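Local coordinates for protein prophage Pfl 6 Cro (Pseudomonas fluorescens, PDB 2PIJ) that probably binds operator DNA as a dimer through a helix-turn-helix and so acts as a phage-type transcriptional repressor, at residues M1-L10 with V34-Y45. Sequence-based numbering, arbitrary orientation.
Sequences MKKIPLSKYL and VRAGRSIEITLY. With SO4 (sulfate ion), chain E; SO4 (sulfate ion), chain F; SO4 (sulfate ion), chain G; SO4 (sulfate ion), chain C.
The antiparallel pairing of edge strand 2-5 with the central strand 40-44 of the Cro sheet joins K2 to L44 and I4 to I42 as hydrogen-bonded pairs. At the first pair, L44 N reaches K2 O at 2.7 Å, nearly straight (171° at the hydrogen), and K2 N returns the bond to L44 O; I4 and I42 repeat the exchange. Beyond the last bridge, P5 with E41, the N of L6, first residue of helix 6-12, still bonds I40 O, tying the start of the helix to the same strand. In this mixed alpha/beta Cro fold the three helices, 16-23 and 27-35 forming the helix-turn-helix, pack on the sheet face of I4, I42 and L44. I42 lays CG2 over one face of the Y9 ring, 4.1 Å from Y9 CD1, while L44 CD1 approaches Y9 CE1 obliquely. L6, its CG turned away from the backbone N (chi1 176°), spreads its two methyls: CD1 to I42 CD1, CD2 to V34 CG2, which L10 CD1 also meets at 3.6 Å; L19 of helix 16-23 packs against L6, Y9 and I42. The face of K3, E41 and T43 is more polar: the K3 chain runs alongside T43, CG 3.5 Å from T43 OG1, and crosses E41. K3 NZ and E41 OE1, 4.8 Å apart, are linked by a water that accepts from the lysine and donates to the carboxylate, and K3 NZ also donates to a sulfate ion, probably from the crystallisation liquor. Beyond the ladder, M1, a selenomethionine, brings SE to 3.9 Å from Y45 CE1 in an oblique Met-aromatic contact; the ring's OH is hydrogen-bonded to E51.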
HETATM    1  N   MSE B   1      14.711  -9.204   3.651  1.00 53.67           N
HETATM    2  CA  MSE B   1      13.303  -8.749   3.858  1.00 50.07           C
HETATM    3  C   MSE B   1      12.267  -9.691   3.226  1.00 49.13           C
HETATM    4  O   MSE B   1      12.419 -10.161   2.098  1.00 51.84           O
HETATM    5  CB  MSE B   1      13.145  -7.316   3.327  1.00 46.25           C
HETATM    6  CG  MSE B   1      11.755  -6.744   3.209  1.00 45.50           C
HETATM    7 SE   MSE B   1      11.853  -5.032   2.254  0.75 48.28          SE
HETATM    8  CE  MSE B   1      12.625  -5.768   0.613  1.00 52.36           C
ATOM      9  N   LYS B   2      11.211  -9.967   3.983  1.00 46.30           N
ATOM     10  CA  LYS B   2      10.082 -10.730   3.475  1.00 45.47           C
ATOM     11  C   LYS B   2       8.796  -9.928   3.596  1.00 40.29           C
ATOM     12  O   LYS B   2       8.564  -9.283   4.612  1.00 38.07           O
ATOM     13  CB  LYS B   2       9.928 -12.059   4.219  1.00 48.64           C
ATOM     14  CG  LYS B   2      10.836 -13.117   3.739  1.00 55.23           C
ATOM     15  CD  LYS B   2      10.097 -14.450   3.608  1.00 60.18           C
ATOM     16  CE  LYS B   2      10.640 -15.201   2.358  1.00 66.65           C
ATOM     17  NZ  LYS B   2      10.475 -16.693   2.576  1.00 75.78           N
ATOM     18  N   LYS B   3       7.961  -9.988   2.567  1.00 38.75           N
ATOM     19  CA  LYS B   3       6.659  -9.380   2.653  1.00 35.91           C
ATOM     20  C   LYS B   3       5.543 -10.407   2.414  1.00 35.83           C
ATOM     21  O   LYS B   3       5.601 -11.186   1.481  1.00 39.15           O
ATOM     22  CB  LYS B   3       6.522  -8.192   1.697  1.00 34.54           C
ATOM     23  CG  LYS B   3       7.671  -7.181   1.745  1.00 37.32           C
ATOM     24  CD  LYS B   3       7.387  -6.100   0.759  1.00 34.98           C
ATOM     25  CE  LYS B   3       8.616  -5.463   0.199  1.00 41.34           C
ATOM     26  NZ  LYS B   3       8.186  -4.270  -0.570  1.00 43.12           N
ATOM     27  N   ILE B   4       4.485 -10.293   3.197  1.00 33.56           N
ATOM     28  CA  ILE B   4       3.574 -11.377   3.451  1.00 34.46           C
ATOM     29  C   ILE B   4       2.185 -10.799   3.815  1.00 31.60           C
ATOM     30  O   ILE B   4       2.056  -9.904   4.694  1.00 29.47           O
ATOM     31  CB  ILE B   4       4.189 -12.316   4.598  1.00 35.26           C
ATOM     32  CG1 ILE B   4       5.087 -13.381   3.994  1.00 45.41           C
ATOM     33  CG2 ILE B   4       3.147 -13.039   5.383  1.00 39.19           C
ATOM     34  CD1 ILE B   4       6.580 -13.146   4.141  1.00 52.17           C
ATOM     35  N   PRO B   5       1.139 -11.281   3.118  1.00 30.02           N
ATOM     36  CA  PRO B   5      -0.175 -10.828   3.528  1.00 28.91           C
ATOM     37  C   PRO B   5      -0.499 -11.235   4.989  1.00 27.90           C
ATOM     38  O   PRO B   5       0.007 -12.250   5.495  1.00 29.37           O
ATOM     39  CB  PRO B   5      -1.126 -11.547   2.586  1.00 30.39           C
ATOM     40  CG  PRO B   5      -0.250 -12.324   1.615  1.00 32.94           C
ATOM     41  CD  PRO B   5       1.140 -12.278   2.032  1.00 33.94           C
ATOM     42  N   LEU B   6      -1.305 -10.418   5.654  1.00 26.35           N
ATOM     43  CA  LEU B   6      -1.634 -10.551   7.071  1.00 26.90           C
ATOM     44  C   LEU B   6      -2.134 -11.907   7.480  1.00 28.05           C
ATOM     45  O   LEU B   6      -1.613 -12.491   8.465  1.00 29.08           O
ATOM     46  CB  LEU B   6      -2.643  -9.455   7.518  1.00 27.93           C
ATOM     47  CG  LEU B   6      -3.144  -9.545   8.978  1.00 26.86           C
ATOM     48  CD1 LEU B   6      -1.956  -9.425   9.978  1.00 26.18           C
ATOM     49  CD2 LEU B   6      -4.136  -8.442   9.243  1.00 32.46           C
ATOM     50  N   SER B   7      -3.145 -12.404   6.761  1.00 33.50           N
ATOM     51  CA  SER B   7      -3.741 -13.713   7.138  1.00 35.17           C
ATOM     52  C   SER B   7      -2.754 -14.835   7.002  1.00 32.43           C
ATOM     53  O   SER B   7      -2.644 -15.598   7.917  1.00 31.11           O
ATOM     54  CB  SER B   7      -5.063 -14.039   6.445  1.00 43.49           C
ATOM     55  OG  SER B   7      -6.089 -13.239   7.018  1.00 50.62           O
ATOM     56  N   LYS B   8      -1.958 -14.849   5.940  1.00 32.65           N
ATOM     57  CA  LYS B   8      -0.870 -15.855   5.821  1.00 35.39           C
ATOM     58  C   LYS B   8       0.117 -15.723   6.978  1.00 32.44           C
ATOM     59  O   LYS B   8       0.514 -16.722   7.574  1.00 35.17           O
ATOM     60  CB  LYS B   8      -0.107 -15.645   4.513  1.00 39.33           C
ATOM     61  CG  LYS B   8       0.966 -16.700   4.267  1.00 49.32           C
ATOM     62  CD  LYS B   8       1.954 -16.202   3.175  1.00 58.08           C
ATOM     63  CE  LYS B   8       2.984 -17.382   2.880  1.00 72.16           C
ATOM     64  NZ  LYS B   8       2.306 -18.635   2.710  1.00 75.85           N
ATOM     65  N   TYR B   9       0.542 -14.504   7.283  1.00 31.56           N
ATOM     66  CA  TYR B   9       1.418 -14.302   8.435  1.00 31.56           C
ATOM     67  C   TYR B   9       0.835 -14.960   9.706  1.00 29.09           C
ATOM     68  O   TYR B   9       1.534 -15.701  10.391  1.00 32.93           O
ATOM     69  CB  TYR B   9       1.797 -12.803   8.677  1.00 29.00           C
ATOM     70  CG  TYR B   9       2.631 -12.606   9.915  1.00 32.26           C
ATOM     71  CD1 TYR B   9       4.010 -12.629   9.833  1.00 40.81           C
ATOM     72  CD2 TYR B   9       2.036 -12.384  11.186  1.00 27.13           C
ATOM     73  CE1 TYR B   9       4.802 -12.446  10.966  1.00 46.62           C
ATOM     74  CE2 TYR B   9       2.812 -12.226  12.332  1.00 34.14           C
ATOM     75  CZ  TYR B   9       4.194 -12.245  12.201  1.00 41.34           C
ATOM     76  OH  TYR B   9       5.012 -12.104  13.283  1.00 49.50           O
ATOM     77  N   LEU B  10      -0.409 -14.616  10.061  1.00 27.83           N
ATOM     78  CA  LEU B  10      -1.043 -15.164  11.272  1.00 28.45           C
ATOM     79  C   LEU B  10      -1.274 -16.695  11.228  1.00 31.58           C
ATOM     80  O   LEU B  10      -1.065 -17.390  12.213  1.00 33.53           O
ATOM     81  CB  LEU B  10      -2.372 -14.430  11.501  1.00 30.04           C
ATOM     82  CG  LEU B  10      -2.240 -12.968  11.901  1.00 27.20           C
ATOM     83  CD1 LEU B  10      -3.610 -12.359  11.889  1.00 26.73           C
ATOM     84  CD2 LEU B  10      -1.544 -12.797  13.280  1.00 28.92           C
ATOM     85  N   VAL B  34      -8.332  -8.260  10.384  1.00 40.92           N
ATOM     86  CA  VAL B  34      -8.738  -9.591   9.976  1.00 42.82           C
ATOM     87  C   VAL B  34     -10.237  -9.702   9.643  1.00 47.53           C
ATOM     88  O   VAL B  34     -10.601 -10.309   8.618  1.00 51.30           O
ATOM     89  CB  VAL B  34      -8.246 -10.708  10.945  1.00 44.51           C
ATOM     90  CG1 VAL B  34      -8.666 -12.118  10.406  1.00 49.21           C
ATOM     91  CG2 VAL B  34      -6.721 -10.667  11.074  1.00 43.68           C
ATOM     92  N   ARG B  35     -11.097  -9.123  10.479  1.00 47.94           N
ATOM     93  CA  ARG B  35     -12.555  -9.215  10.310  1.00 54.21           C
ATOM     94  C   ARG B  35     -13.036  -8.568   9.029  1.00 55.92           C
ATOM     95  O   ARG B  35     -13.838  -9.149   8.286  1.00 62.51           O
ATOM     96  CB  ARG B  35     -13.298  -8.553  11.477  1.00 55.48           C
ATOM     97  CG  ARG B  35     -13.580  -9.480  12.616  1.00 60.39           C
ATOM     98  CD  ARG B  35     -14.610  -8.884  13.619  1.00 64.92           C
ATOM     99  NE  ARG B  35     -14.556  -7.419  13.771  1.00 61.77           N
ATOM    100  CZ  ARG B  35     -13.649  -6.736  14.478  1.00 55.82           C
ATOM    101  NH1 ARG B  35     -12.667  -7.350  15.132  1.00 51.72           N
ATOM    102  NH2 ARG B  35     -13.720  -5.413  14.519  1.00 55.29           N
ATOM    103  N   ALA B  36     -12.554  -7.352   8.799  1.00 50.85           N
ATOM    104  CA  ALA B  36     -12.954  -6.552   7.643  1.00 53.17           C
ATOM    105  C   ALA B  36     -12.230  -6.902   6.336  1.00 51.48           C
ATOM    106  O   ALA B  36     -12.427  -6.217   5.339  1.00 53.68           O
ATOM    107  CB  ALA B  36     -12.792  -5.063   7.957  1.00 52.04           C
ATOM    108  N   GLY B  37     -11.384  -7.939   6.341  1.00 48.44           N
ATOM    109  CA  GLY B  37     -10.623  -8.340   5.141  1.00 45.59           C
ATOM    110  C   GLY B  37      -9.844  -7.189   4.511  1.00 42.80           C
ATOM    111  O   GLY B  37      -9.823  -7.014   3.279  1.00 42.82           O
ATOM    112  N   ARG B  38      -9.230  -6.369   5.356  1.00 40.15           N
ATOM    113  CA  ARG B  38      -8.453  -5.272   4.859  1.00 37.62           C
ATOM    114  C   ARG B  38      -7.181  -5.776   4.176  1.00 34.64           C
ATOM    115  O   ARG B  38      -6.625  -6.816   4.570  1.00 34.73           O
ATOM    116  CB  ARG B  38      -8.169  -4.273   5.984  1.00 37.42           C
ATOM    117  CG  ARG B  38      -9.456  -3.532   6.428  1.00 40.09           C
ATOM    118  CD  ARG B  38      -9.247  -2.796   7.780  1.00 41.80           C
ATOM    119  NE  ARG B  38      -8.169  -1.807   7.716  1.00 42.27           N
ATOM    120  CZ  ARG B  38      -7.794  -1.018   8.718  1.00 46.97           C
ATOM    121  NH1 ARG B  38      -8.433  -1.052   9.895  1.00 49.41           N
ATOM    122  NH2 ARG B  38      -6.800  -0.149   8.534  1.00 50.04           N
ATOM    123  N   SER B  39      -6.719  -5.080   3.135  1.00 34.28           N
ATOM    124  CA  SER B  39      -5.517  -5.556   2.427  1.00 32.27           C
ATOM    125  C   SER B  39      -4.234  -5.157   3.164  1.00 28.14           C
ATOM    126  O   SER B  39      -3.551  -4.207   2.791  1.00 29.80           O
ATOM    127  CB  SER B  39      -5.464  -5.164   0.923  1.00 34.50           C
ATOM    128  OG  SER B  39      -6.124  -6.165   0.101  1.00 39.00           O
ATOM    129  N   ILE B  40      -3.887  -5.917   4.197  1.00 25.44           N
ATOM    130  CA  ILE B  40      -2.729  -5.580   5.011  1.00 22.88           C
ATOM    131  C   ILE B  40      -1.552  -6.492   4.654  1.00 23.78           C
ATOM    132  O   ILE B  40      -1.692  -7.731   4.587  1.00 26.53           O
ATOM    133  CB  ILE B  40      -3.090  -5.678   6.556  1.00 22.21           C
ATOM    134  CG1 ILE B  40      -4.368  -4.866   6.986  1.00 24.71           C
ATOM    135  CG2 ILE B  40      -1.840  -5.387   7.400  1.00 22.71           C
ATOM    136  CD1 ILE B  40      -4.272  -3.361   6.999  1.00 24.61           C
ATOM    137  N   GLU B  41      -0.382  -5.866   4.416  1.00 23.21           N
ATOM    138  CA  GLU B  41       0.839  -6.538   4.059  1.00 24.95           C
ATOM    139  C   GLU B  41       1.832  -6.377   5.208  1.00 24.81           C
ATOM    140  O   GLU B  41       2.041  -5.286   5.765  1.00 25.36           O
ATOM    141  CB  GLU B  41       1.388  -5.973   2.746  1.00 24.67           C
ATOM    142  CG  GLU B  41       2.726  -6.618   2.290  1.00 27.25           C
ATOM    143  CD  GLU B  41       3.455  -5.763   1.306  1.00 32.34           C
ATOM    144  OE1 GLU B  41       4.035  -4.715   1.705  1.00 30.89           O
ATOM    145  OE2 GLU B  41       3.499  -6.147   0.132  1.00 38.10           O
ATOM    146  N   ILE B  42       2.402  -7.490   5.617  1.00 24.52           N
ATOM    147  CA  ILE B  42       3.386  -7.470   6.659  1.00 24.36           C
ATOM    148  C   ILE B  42       4.820  -7.587   6.047  1.00 25.54           C
ATOM    149  O   ILE B  42       5.117  -8.474   5.267  1.00 27.84           O
ATOM    150  CB  ILE B  42       3.132  -8.623   7.692  1.00 24.74           C
ATOM    151  CG1 ILE B  42       1.725  -8.508   8.326  1.00 27.23           C
ATOM    152  CG2 ILE B  42       4.266  -8.642   8.734  1.00 25.70           C
ATOM    153  CD1 ILE B  42       1.472  -7.266   9.180  1.00 25.06           C
ATOM    154  N   THR B  43       5.688  -6.683   6.468  1.00 28.99           N
ATOM    155  CA  THR B  43       7.103  -6.721   6.105  1.00 28.32           C
ATOM    156  C   THR B  43       8.010  -7.097   7.299  1.00 29.15           C
ATOM    157  O   THR B  43       7.971  -6.458   8.344  1.00 29.76           O
ATOM    158  CB  THR B  43       7.569  -5.399   5.481  1.00 27.82           C
ATOM    159  OG1 THR B  43       6.700  -5.057   4.387  1.00 28.40           O
ATOM    160  CG2 THR B  43       8.948  -5.533   4.915  1.00 28.35           C
ATOM    161  N   LEU B  44       8.845  -8.111   7.075  1.00 32.70           N
ATOM    162  CA  LEU B  44       9.785  -8.709   8.056  1.00 34.83           C
ATOM    163  C   LEU B  44      11.237  -8.417   7.686  1.00 35.97           C
ATOM    164  O   LEU B  44      11.705  -8.867   6.661  1.00 36.19           O
ATOM    165  CB  LEU B  44       9.618 -10.219   8.095  1.00 39.19           C
ATOM    166  CG  LEU B  44       8.283 -10.808   8.573  1.00 39.66           C
ATOM    167  CD1 LEU B  44       7.593  -9.949   9.606  1.00 39.81           C
ATOM    168  CD2 LEU B  44       7.392 -11.019   7.418  1.00 42.10           C
ATOM    169  N   TYR B  45      11.923  -7.637   8.505  1.00 36.36           N
ATOM    170  CA  TYR B  45      13.321  -7.304   8.234  1.00 37.58           C
ATOM    171  C   TYR B  45      14.252  -8.230   8.950  1.00 42.38           C
ATOM    172  O   TYR B  45      13.893  -8.804   9.987  1.00 43.63           O
ATOM    173  CB  TYR B  45      13.618  -5.862   8.639  1.00 37.27           C
ATOM    174  CG  TYR B  45      12.791  -4.890   7.841  1.00 34.46           C
ATOM    175  CD1 TYR B  45      13.218  -4.493   6.560  1.00 35.24           C
ATOM    176  CD2 TYR B  45      11.571  -4.404   8.326  1.00 30.30           C
ATOM    177  CE1 TYR B  45      12.487  -3.629   5.799  1.00 34.19           C
ATOM    178  CE2 TYR B  45      10.817  -3.512   7.559  1.00 31.42           C
ATOM    179  CZ  TYR B  45      11.282  -3.140   6.295  1.00 30.73           C
ATOM    180  OH  TYR B  45      10.560  -2.243   5.518  1.00 29.05           O
TER
HETATM  181  S   SO4 E 501      16.758  -6.267   5.633  1.00 65.97           S
HETATM  182  O1  SO4 E 501      17.092  -5.712   6.957  1.00 64.55           O
HETATM  183  O2  SO4 E 501      15.742  -7.297   5.787  1.00 63.36           O
HETATM  184  O3  SO4 E 501      16.277  -5.209   4.720  1.00 65.06           O
HETATM  185  O4  SO4 E 501      17.974  -6.864   5.074  1.00 66.42           O
HETATM  186  S   SO4 F 503       9.441 -12.310  -0.807  1.00 64.69           S
HETATM  187  O1  SO4 F 503      10.881 -12.419  -0.477  1.00 63.56           O
HETATM  188  O2  SO4 F 503       8.769 -13.565  -0.436  1.00 62.27           O
HETATM  189  O3  SO4 F 503       8.808 -11.198  -0.079  1.00 64.42           O
HETATM  190  O4  SO4 F 503       9.253 -12.029  -2.236  1.00 64.74           O
HETATM  191  S   SO4 G 504       0.402 -19.158  -0.023  1.00 81.16           S
HETATM  192  O1  SO4 G 504      -0.218 -20.010   0.997  1.00 81.55           O
HETATM  193  O2  SO4 G 504       0.058 -19.675  -1.358  1.00 80.82           O
HETATM  194  O3  SO4 G 504      -0.131 -17.799   0.126  1.00 83.14           O
HETATM  195  O4  SO4 G 504       1.863 -19.121   0.188  1.00 80.79           O
HETATM  196  S   SO4 C 502       6.439  -5.377  -4.384  1.00 72.73           S
HETATM  197  O1  SO4 C 502       7.499  -5.616  -3.398  1.00 72.50           O
HETATM  198  O2  SO4 C 502       5.196  -6.048  -4.001  1.00 73.34           O
HETATM  199  O3  SO4 C 502       6.172  -3.935  -4.437  1.00 74.40           O
HETATM  200  O4  SO4 C 502       6.840  -5.892  -5.692  1.00 72.07           O
HETATM  201  O   HOH W   1       5.874  -3.014   0.888  1.00 40.73           O